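Local coordinates for beta-N-acetylhexosaminidase (Thermotoga neapolitana, PDB 5BZA), which probably hydrolyses terminal non-reducing N-acetyl-D-hexosamine residues of N-acetyl-beta-D-hexosaminides, as a thermostable glycoside hydrolase of family 3, at residues B[5-9]-B[284-289]; B[262-267]-B[296-301]; B[404-408]-B[435-439]; B[425-429]-B[458-462]. All blocks are in the same frame, centred on the assembly; numbering follows the deposited sequence.

Interaction 1 of 4, residues B[5-9]-B[284-289]; sequences LGKLF and YYESLK
Residues 5-9 lead into strand 9-13, the first strand of the TIM-barrel-like N-terminal domain, and pack on one side of helix 281-293, here 284-289. L5 to K7 form a short 3-10 segment (phi/psi near -70/-20), with L8 N hydrogen-bonded to L5 O at 2.9 Å and F9 N to G6 O at 3.0 Å; at F9 the chain becomes extended (-130/141). The backbones come closest at G6 and Y285, whose CA atoms are 7.5 Å apart. L5 (chi1 m, chi2 t) points at the helix: its CD1 lies 3.4 Å from K289 CG, along the aliphatic part of the lysine, and its CB 3.7 Å from Y285 CE1. The backbone of G6 meets the edge of the Y285 ring, G6 N lying 3.7 Å from Y285 CE1; Y285 reaches across with chi1 t and also meets Y27 edge-to-face. L8 brings CD2 to 3.9 Å from L288 CD2. F9, chi1 m, contacts three helix residues: CE1 is 3.9 Å from Y284 CB, while CE2 is 3.6 Å from Y285 CD1 and 3.8 Å from L288 CD2. The F9 and Y285 rings meet obliquely, centroids 5.9 Å apart and planes at 39°. With 355 Å² buried and no hydrogen bond between the segments, the contact relies on the fit of apolar surfaces.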
loop_
_atom_site.group_PDB
_atom_site.type_symbol
_atom_site.label_atom_id
_atom_site.label_comp_id
_atom_site.label_asym_id
_atom_site.label_seq_id
_atom_site.Cartn_x
_atom_site.Cartn_y
_atom_site.Cartn_z
ATOM N N LEU B 5 14.056 12.845 -29.438
ATOM C CA LEU B 5 13.082 11.943 -30.054
ATOM C C LEU B 5 12.551 10.942 -29.052
ATOM O O LEU B 5 11.488 10.310 -29.288
ATOM C CB LEU B 5 13.707 11.203 -31.242
ATOM C CG LEU B 5 13.941 12.178 -32.381
ATOM C CD1 LEU B 5 14.540 11.474 -33.569
ATOM C CD2 LEU B 5 12.583 12.773 -32.724
ATOM N N GLY B 6 13.253 10.856 -27.915
ATOM C CA GLY B 6 12.878 9.986 -26.829
ATOM C C GLY B 6 11.582 10.466 -26.236
ATOM O O GLY B 6 10.838 9.700 -25.639
ATOM N N LYS B 7 11.280 11.742 -26.428
ATOM C CA LYS B 7 10.003 12.246 -25.942
ATOM C C LYS B 7 8.816 11.576 -26.640
ATOM O O LYS B 7 7.703 11.578 -26.131
ATOM C CB LYS B 7 9.968 13.764 -26.071
ATOM C CG LYS B 7 10.971 14.363 -25.077
ATOM C CD LYS B 7 10.957 15.862 -24.956
ATOM C CE LYS B 7 12.008 16.266 -23.928
ATOM N NZ LYS B 7 12.123 17.736 -23.739
ATOM N N LEU B 8 9.057 10.941 -27.771
ATOM C CA LEU B 8 7.945 10.307 -28.455
ATOM C C LEU B 8 7.786 8.851 -28.022
ATOM O O LEU B 8 7.077 8.081 -28.677
ATOM C CB LEU B 8 8.124 10.386 -29.983
ATOM C CG LEU B 8 7.515 11.619 -30.670
ATOM C CD1 LEU B 8 8.088 12.885 -30.080
ATOM C CD2 LEU B 8 7.666 11.595 -32.211
ATOM N N PHE B 9 8.407 8.479 -26.906
ATOM C CA PHE B 9 8.309 7.093 -26.442
ATOM C C PHE B 9 7.927 6.959 -24.985
ATOM O O PHE B 9 8.403 7.713 -24.134
ATOM C CB PHE B 9 9.619 6.354 -26.686
ATOM C CG PHE B 9 9.884 6.145 -28.144
ATOM C CD1 PHE B 9 9.212 5.146 -28.837
ATOM C CD2 PHE B 9 10.779 6.965 -28.830
ATOM C CE1 PHE B 9 9.433 4.969 -30.171
ATOM C CE2 PHE B 9 11.012 6.780 -30.180
ATOM C CZ PHE B 9 10.341 5.787 -30.850
ATOM N N TYR B 284 12.404 0.476 -32.471
ATOM C CA TYR B 284 11.434 1.523 -32.731
ATOM C C TYR B 284 12.093 2.875 -32.857
ATOM O O TYR B 284 11.801 3.625 -33.797
ATOM C CB TYR B 284 10.388 1.538 -31.644
ATOM C CG TYR B 284 9.444 0.393 -31.761
ATOM C CD1 TYR B 284 9.818 -0.866 -31.332
ATOM C CD2 TYR B 284 8.177 0.560 -32.318
ATOM C CE1 TYR B 284 8.962 -1.941 -31.424
ATOM C CE2 TYR B 284 7.302 -0.504 -32.407
ATOM C CZ TYR B 284 7.707 -1.759 -31.964
ATOM O OH TYR B 284 6.866 -2.847 -32.056
ATOM N N TYR B 285 13.021 3.166 -31.950
ATOM C CA TYR B 285 13.658 4.479 -31.929
ATOM C C TYR B 285 14.353 4.706 -33.274
ATOM O O TYR B 285 14.202 5.765 -33.918
ATOM C CB TYR B 285 14.676 4.597 -30.768
ATOM C CG TYR B 285 15.241 5.984 -30.583
ATOM C CD1 TYR B 285 14.602 6.891 -29.749
ATOM C CD2 TYR B 285 16.398 6.392 -31.241
ATOM C CE1 TYR B 285 15.095 8.168 -29.571
ATOM C CE2 TYR B 285 16.900 7.680 -31.075
ATOM C CZ TYR B 285 16.248 8.554 -30.224
ATOM O OH TYR B 285 16.714 9.824 -30.027
ATOM N N GLU B 286 15.135 3.712 -33.694
ATOM C CA GLU B 286 15.949 3.918 -34.888
ATOM C C GLU B 286 14.966 4.030 -36.044
ATOM O O GLU B 286 15.137 4.859 -36.960
ATOM C CB GLU B 286 16.970 2.786 -35.122
ATOM C CG GLU B 286 18.185 2.779 -34.129
ATOM C CD GLU B 286 19.003 4.100 -34.077
ATOM O OE1 GLU B 286 19.377 4.652 -35.148
ATOM O OE2 GLU B 286 19.306 4.565 -32.942
ATOM N N SER B 287 13.900 3.236 -35.959
ATOM C CA SER B 287 12.905 3.243 -37.019
ATOM C C SER B 287 12.350 4.658 -37.138
ATOM O O SER B 287 12.275 5.210 -38.259
ATOM C CB SER B 287 11.811 2.223 -36.765
ATOM O OG SER B 287 10.934 2.217 -37.861
ATOM N N LEU B 288 12.040 5.279 -35.995
ATOM C CA LEU B 288 11.450 6.602 -36.050
ATOM C C LEU B 288 12.405 7.501 -36.802
ATOM O O LEU B 288 12.013 8.186 -37.767
ATOM C CB LEU B 288 11.183 7.158 -34.665
ATOM C CG LEU B 288 10.649 8.593 -34.669
ATOM C CD1 LEU B 288 9.333 8.615 -35.423
ATOM C CD2 LEU B 288 10.456 9.080 -33.215
ATOM N N LYS B 289 13.675 7.426 -36.428
ATOM C CA LYS B 289 14.661 8.322 -37.012
ATOM C C LYS B 289 14.762 8.119 -38.514
ATOM O O LYS B 289 14.809 9.086 -39.267
ATOM C CB LYS B 289 16.016 8.118 -36.381
ATOM C CG LYS B 289 16.204 8.902 -35.115
ATOM C CD LYS B 289 17.541 8.564 -34.526
ATOM C CE LYS B 289 18.635 8.810 -35.527
ATOM N NZ LYS B 289 19.284 10.120 -35.260
#

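Interaction 2 of 4, residues B[262-267]-B[296-301]; sequences VRFFIE and SIERGK
In the outer helical layer of the TIM-barrel-like domain, helix 258-268 packs against the start of helix 299-314, and a carboxylate from the first pairs with the N-cap residue and a first-turn lysine of the second. Residues 262-267 are helical throughout; S296 to E298 form the approach, with I297 and E298 extended (phi/psi -130/124 and -63/132) and E298 at the N-cap position before helical R299 to K301. The nearest CA pairs are E267-I297 at 6.2 Å and I266-K301 at 7.1 Å. I297 (chi1 m, chi2 t) fills the apolar part, its CG2 3.9 Å from I266 CG2 and its CD1 4.2 Å from V262 CG1. R263 lays its CG 3.6 Å from S296 O. E267 curls back with chi1 and chi2 both m, joining E298 and K301 in a salt-bridge network. Its E267 OE1-K301 NZ distance, 2.4 Å, is too short, so both atoms are less surely placed; K301 NZ to E298 OE1 is long, 3.7 Å. E267 OE2 accepts a hydrogen bond from E298 N at 2.7 Å, with an N-H...O angle of 158°.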
loop_
_atom_site.group_PDB
_atom_site.type_symbol
_atom_site.label_atom_id
_atom_site.label_comp_id
_atom_site.label_asym_id
_atom_site.label_seq_id
_atom_site.Cartn_x
_atom_site.Cartn_y
_atom_site.Cartn_z
ATOM N N VAL B 262 5.067 2.758 -36.563
ATOM C CA VAL B 262 5.599 4.076 -36.242
ATOM C C VAL B 262 5.103 5.159 -37.203
ATOM O O VAL B 262 4.605 6.226 -36.745
ATOM C CB VAL B 262 7.126 4.039 -36.192
ATOM C CG1 VAL B 262 7.701 5.435 -36.038
ATOM C CG2 VAL B 262 7.553 3.157 -35.009
ATOM N N ARG B 263 5.244 4.888 -38.515
ATOM C CA ARG B 263 4.845 5.839 -39.565
ATOM C C ARG B 263 3.372 6.167 -39.450
ATOM O O ARG B 263 2.984 7.326 -39.391
ATOM C CB ARG B 263 5.080 5.293 -40.987
ATOM C CG ARG B 263 4.931 6.394 -42.077
ATOM C CD ARG B 263 4.835 5.872 -43.538
ATOM N NE ARG B 263 5.526 4.599 -43.724
ATOM C CZ ARG B 263 4.908 3.420 -43.825
ATOM N NH1 ARG B 263 3.564 3.337 -43.806
ATOM N NH2 ARG B 263 5.641 2.317 -43.967
ATOM N N PHE B 264 2.547 5.127 -39.450
ATOM C CA PHE B 264 1.110 5.341 -39.443
ATOM C C PHE B 264 0.716 6.111 -38.168
ATOM O O PHE B 264 0.000 7.107 -38.248
ATOM C CB PHE B 264 0.344 4.021 -39.527
ATOM C CG PHE B 264 0.236 3.445 -40.929
ATOM C CD1 PHE B 264 0.027 4.272 -42.017
ATOM C CD2 PHE B 264 0.349 2.059 -41.142
ATOM C CE1 PHE B 264 -0.089 3.736 -43.306
ATOM C CE2 PHE B 264 0.256 1.513 -42.411
ATOM C CZ PHE B 264 0.020 2.354 -43.511
ATOM N N PHE B 265 1.189 5.658 -37.004
ATOM C CA PHE B 265 0.768 6.302 -35.766
ATOM C C PHE B 265 1.130 7.789 -35.752
ATOM O O PHE B 265 0.290 8.638 -35.438
ATOM C CB PHE B 265 1.384 5.591 -34.564
ATOM C CG PHE B 265 1.134 6.282 -33.253
ATOM C CD1 PHE B 265 -0.086 6.159 -32.600
ATOM C CD2 PHE B 265 2.124 7.075 -32.677
ATOM C CE1 PHE B 265 -0.297 6.805 -31.375
ATOM C CE2 PHE B 265 1.911 7.715 -31.448
ATOM C CZ PHE B 265 0.707 7.577 -30.800
ATOM N N ILE B 266 2.361 8.125 -36.101
ATOM C CA ILE B 266 2.745 9.531 -35.989
ATOM C C ILE B 266 2.089 10.385 -37.079
ATOM O O ILE B 266 1.576 11.489 -36.819
ATOM C CB ILE B 266 4.273 9.678 -36.016
ATOM C CG1 ILE B 266 4.859 9.051 -34.741
ATOM C CG2 ILE B 266 4.670 11.152 -36.035
ATOM C CD1 ILE B 266 4.396 9.731 -33.448
ATOM N N GLU B 267 2.065 9.851 -38.293
ATOM C CA GLU B 267 1.396 10.532 -39.393
ATOM C C GLU B 267 -0.106 10.673 -39.104
ATOM O O GLU B 267 -0.760 11.561 -39.671
ATOM C CB GLU B 267 1.665 9.806 -40.706
ATOM C CG GLU B 267 3.057 10.123 -41.245
ATOM C CD GLU B 267 3.214 11.610 -41.594
ATOM O OE1 GLU B 267 2.354 12.144 -42.329
ATOM O OE2 GLU B 267 4.177 12.254 -41.126
ATOM N N SER B 296 9.444 10.192 -44.716
ATOM C CA SER B 296 8.181 9.446 -44.621
ATOM C C SER B 296 7.316 9.916 -43.437
ATOM O O SER B 296 6.160 9.503 -43.311
ATOM C CB SER B 296 8.452 7.953 -44.451
ATOM O OG SER B 296 9.495 7.527 -45.298
ATOM N N ILE B 297 7.892 10.777 -42.588
ATOM C CA ILE B 297 7.216 11.414 -41.467
ATOM C C ILE B 297 7.492 12.905 -41.531
ATOM O O ILE B 297 8.658 13.316 -41.582
ATOM C CB ILE B 297 7.688 10.832 -40.067
ATOM C CG1 ILE B 297 7.123 9.416 -39.853
ATOM C CG2 ILE B 297 7.250 11.729 -38.883
ATOM C CD1 ILE B 297 7.447 8.800 -38.478
ATOM N N GLU B 298 6.428 13.710 -41.572
ATOM C CA GLU B 298 6.546 15.168 -41.578
ATOM C C GLU B 298 7.197 15.680 -40.280
ATOM O O GLU B 298 6.786 15.286 -39.179
ATOM C CB GLU B 298 5.177 15.839 -41.753
ATOM C CG GLU B 298 5.298 17.325 -42.087
ATOM C CD GLU B 298 3.996 18.095 -41.930
ATOM O OE1 GLU B 298 2.956 17.480 -41.600
ATOM O OE2 GLU B 298 4.023 19.335 -42.116
ATOM N N ARG B 299 8.183 16.567 -40.405
ATOM C CA ARG B 299 8.877 17.111 -39.239
ATOM C C ARG B 299 7.921 17.862 -38.328
ATOM O O ARG B 299 8.052 17.807 -37.103
ATOM C CB ARG B 299 9.992 18.078 -39.646
ATOM C CG ARG B 299 10.803 18.603 -38.464
ATOM C CD ARG B 299 11.759 19.714 -38.887
ATOM N NE ARG B 299 11.068 21.016 -38.832
ATOM C CZ ARG B 299 11.562 22.158 -39.303
ATOM N NH1 ARG B 299 12.759 22.186 -39.883
ATOM N NH2 ARG B 299 10.853 23.273 -39.193
ATOM N N GLY B 300 6.977 18.586 -38.938
ATOM C CA GLY B 300 6.025 19.395 -38.189
ATOM C C GLY B 300 5.287 18.590 -37.128
ATOM O O GLY B 300 5.009 19.083 -36.027
ATOM N N LYS B 301 4.992 17.334 -37.460
ATOM C CA LYS B 301 4.244 16.460 -36.573
ATOM C C LYS B 301 5.101 16.015 -35.381
ATOM O O LYS B 301 4.640 16.047 -34.228
ATOM C CB LYS B 301 3.744 15.261 -37.351
ATOM C CG LYS B 301 2.659 15.652 -38.293
ATOM C CD LYS B 301 2.205 14.487 -39.128
ATOM C CE LYS B 301 1.262 14.980 -40.212
ATOM N NZ LYS B 301 1.418 14.079 -41.349
#

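Interaction 3 of 4, residues B[404-408]-B[435-439]; sequences VVNAS and DAKFF
This is a buried loop-to-loop contact at the ends of two neighbouring parallel strands of the C-terminal domain: residues 404-408 run from the last residue of strand 399-404 into the loop before helix 411-418, while the loop segment 435-439 belongs to the connection from strand 425-429 to strand 443-446. The first chain is extended at V404 and V405, turns at N406 with positive phi (41/59), then curls through A407 (-71/-19) and S408 (-94/12). The second is a 3-10 segment at D435 to K437. A407 and D435 are the nearest CA pair, 6.0 Å apart. D435, with chi1 m, aims its carboxylate into the turn: OD1 accepts a hydrogen bond from S408 OG at 3.1 Å, and OD2 a weak one from A407 N at 3.5 Å. F439 (chi1 m) closes the apolar side, its CZ 4.0 Å from A407 CB, which lies at the ring edge, and 4.3 Å from V404 CG1. Both segments form part of crossovers beside helix 411-418, as expected of an alpha/beta domain with a largely parallel sheet.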
loop_
_atom_site.group_PDB
_atom_site.type_symbol
_atom_site.label_atom_id
_atom_site.label_comp_id
_atom_site.label_asym_id
_atom_site.label_seq_id
_atom_site.Cartn_x
_atom_site.Cartn_y
_atom_site.Cartn_z
ATOM N N VAL B 404 24.676 -11.868 9.819
ATOM C CA VAL B 404 24.825 -11.980 11.264
ATOM C C VAL B 404 23.693 -11.294 12.036
ATOM O O VAL B 404 23.421 -10.106 11.858
ATOM C CB VAL B 404 26.136 -11.381 11.701
ATOM C CG1 VAL B 404 26.298 -11.551 13.203
ATOM C CG2 VAL B 404 27.304 -12.010 10.906
ATOM N N VAL B 405 23.073 -12.067 12.921
ATOM C CA VAL B 405 22.079 -11.603 13.884
ATOM C C VAL B 405 22.522 -12.098 15.293
ATOM O O VAL B 405 23.016 -13.236 15.423
ATOM C CB VAL B 405 20.686 -12.114 13.507
ATOM C CG1 VAL B 405 19.689 -11.913 14.630
ATOM C CG2 VAL B 405 20.209 -11.431 12.215
ATOM N N ASN B 406 22.473 -11.192 16.285
ATOM C CA ASN B 406 22.782 -11.427 17.735
ATOM C C ASN B 406 24.021 -12.329 17.971
ATOM O O ASN B 406 23.968 -13.387 18.614
ATOM C CB ASN B 406 21.535 -11.934 18.518
ATOM C CG ASN B 406 21.354 -13.447 18.452
ATOM O OD1 ASN B 406 21.512 -14.034 17.387
ATOM N ND2 ASN B 406 21.083 -14.087 19.590
ATOM N N ALA B 407 25.155 -11.879 17.447
ATOM C CA ALA B 407 26.384 -12.654 17.530
ATOM C C ALA B 407 26.897 -12.658 18.974
ATOM O O ALA B 407 27.698 -13.510 19.360
ATOM C CB ALA B 407 27.439 -12.092 16.573
ATOM N N SER B 408 26.414 -11.702 19.763
ATOM C CA SER B 408 26.920 -11.452 21.110
ATOM C C SER B 408 26.150 -12.173 22.211
ATOM O O SER B 408 26.342 -11.862 23.388
ATOM C CB SER B 408 26.911 -9.948 21.388
ATOM O OG SER B 408 27.801 -9.280 20.510
ATOM N N ASP B 435 27.446 -5.659 17.315
ATOM C CA ASP B 435 28.150 -6.905 17.011
ATOM C C ASP B 435 29.389 -6.624 16.172
ATOM O O ASP B 435 30.350 -7.377 16.233
ATOM C CB ASP B 435 27.267 -7.902 16.233
ATOM C CG ASP B 435 25.982 -8.286 16.969
ATOM O OD1 ASP B 435 25.960 -8.283 18.221
ATOM O OD2 ASP B 435 24.996 -8.634 16.270
ATOM N N ALA B 436 29.414 -5.493 15.471
ATOM C CA ALA B 436 30.568 -5.220 14.621
ATOM C C ALA B 436 31.889 -5.228 15.393
ATOM O O ALA B 436 32.909 -5.693 14.859
ATOM C CB ALA B 436 30.394 -3.887 13.890
ATOM N N LYS B 437 31.873 -4.766 16.651
ATOM C CA LYS B 437 33.100 -4.763 17.470
ATOM C C LYS B 437 33.744 -6.155 17.550
ATOM O O LYS B 437 34.958 -6.268 17.657
ATOM C CB LYS B 437 32.859 -4.172 18.863
ATOM C CG LYS B 437 32.174 -5.060 19.884
ATOM C CD LYS B 437 31.923 -4.285 21.196
ATOM C CE LYS B 437 31.600 -2.801 20.930
ATOM N NZ LYS B 437 31.032 -2.076 22.109
ATOM N N PHE B 438 32.916 -7.199 17.546
ATOM C CA PHE B 438 33.362 -8.572 17.752
ATOM C C PHE B 438 33.904 -9.276 16.498
ATOM O O PHE B 438 34.061 -10.495 16.496
ATOM C CB PHE B 438 32.216 -9.400 18.353
ATOM C CG PHE B 438 31.702 -8.842 19.655
ATOM C CD1 PHE B 438 32.372 -9.114 20.850
ATOM C CD2 PHE B 438 30.554 -8.051 19.699
ATOM C CE1 PHE B 438 31.916 -8.604 22.059
ATOM C CE2 PHE B 438 30.094 -7.531 20.914
ATOM C CZ PHE B 438 30.774 -7.811 22.089
ATOM N N PHE B 439 34.220 -8.508 15.455
ATOM C CA PHE B 439 34.797 -9.072 14.225
ATOM C C PHE B 439 36.011 -8.265 13.749
ATOM O O PHE B 439 36.026 -7.734 12.620
ATOM C CB PHE B 439 33.742 -9.157 13.108
ATOM C CG PHE B 439 32.591 -10.062 13.433
ATOM C CD1 PHE B 439 31.508 -9.597 14.162
ATOM C CD2 PHE B 439 32.619 -11.397 13.066
ATOM C CE1 PHE B 439 30.452 -10.441 14.472
ATOM C CE2 PHE B 439 31.582 -12.239 13.372
ATOM C CZ PHE B 439 30.491 -11.765 14.079
#

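Interaction 4 of 4, residues B[425-429]-B[458-462]; sequences TIYFI and SFQHL
Strand 425-429 of the C-terminal sheet is covered on one face by helix 452-463, here residues 458-462, the packing of helix on largely parallel sheet found in alpha/beta domains. The two segment axes approach to 11.8 Å with an angle of 140° between their N-to-C directions, so the helix runs back obliquely past the strand. The closest CA pairs are F428-S458 at 8.5 Å and I426-L462 at 9.9 Å. From the extended strand, I426 and F428 face the helix. F428 (chi1 -67°, chi2 78°) extends its ring so that CZ lies 3.9 Å from L462 CD2 and CE2 3.4 Å from S458 OG, both of these atoms lying at the ring edge. I426 (chi1 m, chi2 t) stretches CD1 to 4.0 Å from the same L462 CD2, a methyl presented by chi1 t and chi2 p. F459 (chi1 m) leaves the helix sideways, yet its CE1 reaches 3.7 Å from F428 CE2; the rings meet obliquely, centroids 5.6 Å apart and planes at 73°. F428 also stacks on F403 of the adjacent strand 399-404. S458 (chi1 p) hydrogen-bonds through OG to V455 O in its own helix. With that hydroxyl satisfied there and no hydrogen bond between the segments, helix and sheet are joined by aliphatic and aromatic packing.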
loop_
_atom_site.group_PDB
_atom_site.type_symbol
_atom_site.label_atom_id
_atom_site.label_comp_id
_atom_site.label_asym_id
_atom_site.label_seq_id
_atom_site.Cartn_x
_atom_site.Cartn_y
_atom_site.Cartn_z
ATOM N N THR B 425 35.115 -14.980 4.028
ATOM C CA THR B 425 33.807 -14.791 4.643
ATOM C C THR B 425 33.567 -13.302 4.753
ATOM O O THR B 425 34.470 -12.543 5.093
ATOM C CB THR B 425 33.682 -15.436 6.019
ATOM O OG1 THR B 425 33.856 -16.843 5.888
ATOM C CG2 THR B 425 32.299 -15.157 6.621
ATOM N N ILE B 426 32.357 -12.883 4.391
ATOM C CA ILE B 426 31.943 -11.499 4.567
ATOM C C ILE B 426 30.815 -11.506 5.563
ATOM O O ILE B 426 29.838 -12.267 5.409
ATOM C CB ILE B 426 31.508 -10.851 3.247
ATOM C CG1 ILE B 426 32.627 -10.999 2.211
ATOM C CG2 ILE B 426 31.217 -9.371 3.449
ATOM C CD1 ILE B 426 32.358 -10.273 0.910
ATOM N N TYR B 427 30.976 -10.672 6.595
ATOM C CA TYR B 427 30.004 -10.571 7.663
ATOM C C TYR B 427 29.075 -9.414 7.376
ATOM O O TYR B 427 29.511 -8.252 7.265
ATOM C CB TYR B 427 30.687 -10.385 9.030
ATOM C CG TYR B 427 31.449 -11.613 9.423
ATOM C CD1 TYR B 427 30.791 -12.678 10.027
ATOM C CD2 TYR B 427 32.815 -11.729 9.165
ATOM C CE1 TYR B 427 31.450 -13.825 10.351
ATOM C CE2 TYR B 427 33.511 -12.896 9.507
ATOM C CZ TYR B 427 32.817 -13.931 10.097
ATOM O OH TYR B 427 33.471 -15.089 10.454
ATOM N N PHE B 428 27.793 -9.738 7.255
ATOM C CA PHE B 428 26.790 -8.709 7.079
ATOM C C PHE B 428 26.110 -8.519 8.415
ATOM O O PHE B 428 25.309 -9.363 8.834
ATOM C CB PHE B 428 25.766 -9.087 5.975
ATOM C CG PHE B 428 26.349 -9.135 4.577
ATOM C CD1 PHE B 428 27.106 -10.224 4.157
ATOM C CD2 PHE B 428 26.106 -8.101 3.666
ATOM C CE1 PHE B 428 27.640 -10.277 2.851
ATOM C CE2 PHE B 428 26.639 -8.146 2.355
ATOM C CZ PHE B 428 27.408 -9.229 1.958
ATOM N N ILE B 429 26.419 -7.422 9.097
ATOM C CA ILE B 429 25.782 -7.193 10.385
ATOM C C ILE B 429 24.516 -6.397 10.182
ATOM O O ILE B 429 24.556 -5.203 9.914
ATOM C CB ILE B 429 26.724 -6.508 11.429
ATOM C CG1 ILE B 429 27.694 -7.556 12.004
ATOM C CG2 ILE B 429 25.909 -6.090 12.644
ATOM C CD1 ILE B 429 29.068 -7.606 11.389
ATOM N N SER B 458 23.513 -3.140 0.058
ATOM C CA SER B 458 24.798 -3.623 0.583
ATOM C C SER B 458 25.516 -4.415 -0.521
ATOM O O SER B 458 26.739 -4.268 -0.686
ATOM C CB SER B 458 24.605 -4.435 1.875
ATOM O OG SER B 458 24.307 -5.804 1.655
ATOM N N PHE B 459 24.767 -5.189 -1.319
ATOM C CA PHE B 459 25.400 -5.903 -2.430
ATOM C C PHE B 459 25.930 -4.901 -3.451
ATOM O O PHE B 459 27.047 -5.059 -3.987
ATOM C CB PHE B 459 24.440 -6.904 -3.080
ATOM C CG PHE B 459 23.995 -7.991 -2.154
ATOM C CD1 PHE B 459 24.870 -8.512 -1.202
ATOM C CD2 PHE B 459 22.707 -8.479 -2.205
ATOM C CE1 PHE B 459 24.467 -9.494 -0.338
ATOM C CE2 PHE B 459 22.291 -9.481 -1.341
ATOM C CZ PHE B 459 23.173 -9.993 -0.407
ATOM N N GLN B 460 25.145 -3.860 -3.717
ATOM C CA GLN B 460 25.587 -2.831 -4.666
ATOM C C GLN B 460 26.887 -2.169 -4.234
ATOM O O GLN B 460 27.816 -1.963 -5.047
ATOM C CB GLN B 460 24.520 -1.753 -4.840
ATOM C CG GLN B 460 23.422 -2.089 -5.844
ATOM C CD GLN B 460 22.557 -0.881 -6.180
ATOM O OE1 GLN B 460 22.384 0.020 -5.354
ATOM N NE2 GLN B 460 22.010 -0.854 -7.408
ATOM N N HIS B 461 26.954 -1.856 -2.945
ATOM C CA HIS B 461 28.106 -1.164 -2.383
ATOM C C HIS B 461 29.316 -2.068 -2.408
ATOM O O HIS B 461 30.421 -1.647 -2.724
ATOM C CB HIS B 461 27.808 -0.680 -0.965
ATOM C CG HIS B 461 27.364 0.749 -0.921
ATOM N ND1 HIS B 461 28.248 1.806 -0.988
ATOM C CD2 HIS B 461 26.130 1.300 -0.834
ATOM C CE1 HIS B 461 27.576 2.943 -0.975
ATOM N NE2 HIS B 461 26.288 2.664 -0.871
ATOM N N LEU B 462 29.066 -3.328 -2.093
ATOM C CA LEU B 462 30.085 -4.346 -2.092
ATOM C C LEU B 462 30.748 -4.416 -3.439
ATOM O O LEU B 462 31.978 -4.323 -3.529
ATOM C CB LEU B 462 29.468 -5.694 -1.737
ATOM C CG LEU B 462 30.412 -6.859 -1.484
ATOM C CD1 LEU B 462 31.366 -6.460 -0.356
ATOM C CD2 LEU B 462 29.617 -8.103 -1.091
#

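Overall arrangement
The four contacts form two touching pairs, one in each domain. Interactions 1 and 2, with centres 11 Å apart, lie in the barrel domain and alternate along the chain; L288 of one packs against V262 and I297 of the other, so helices 258-268, 281-293 and 299-314 share one apolar core with the segment before strand 9-13, drawing the chain's beginning to helices some 250 to 300 residues later. Interactions 3 and 4, with centres about 14 Å apart, also alternate; strands 399-404 and 425-429 connect them, V404 N probably hydrogen-bonding to F428 O. The pairs follow in series, interactions 1 and 3 being about 53 Å apart between centres, consistent with two separately packed domains.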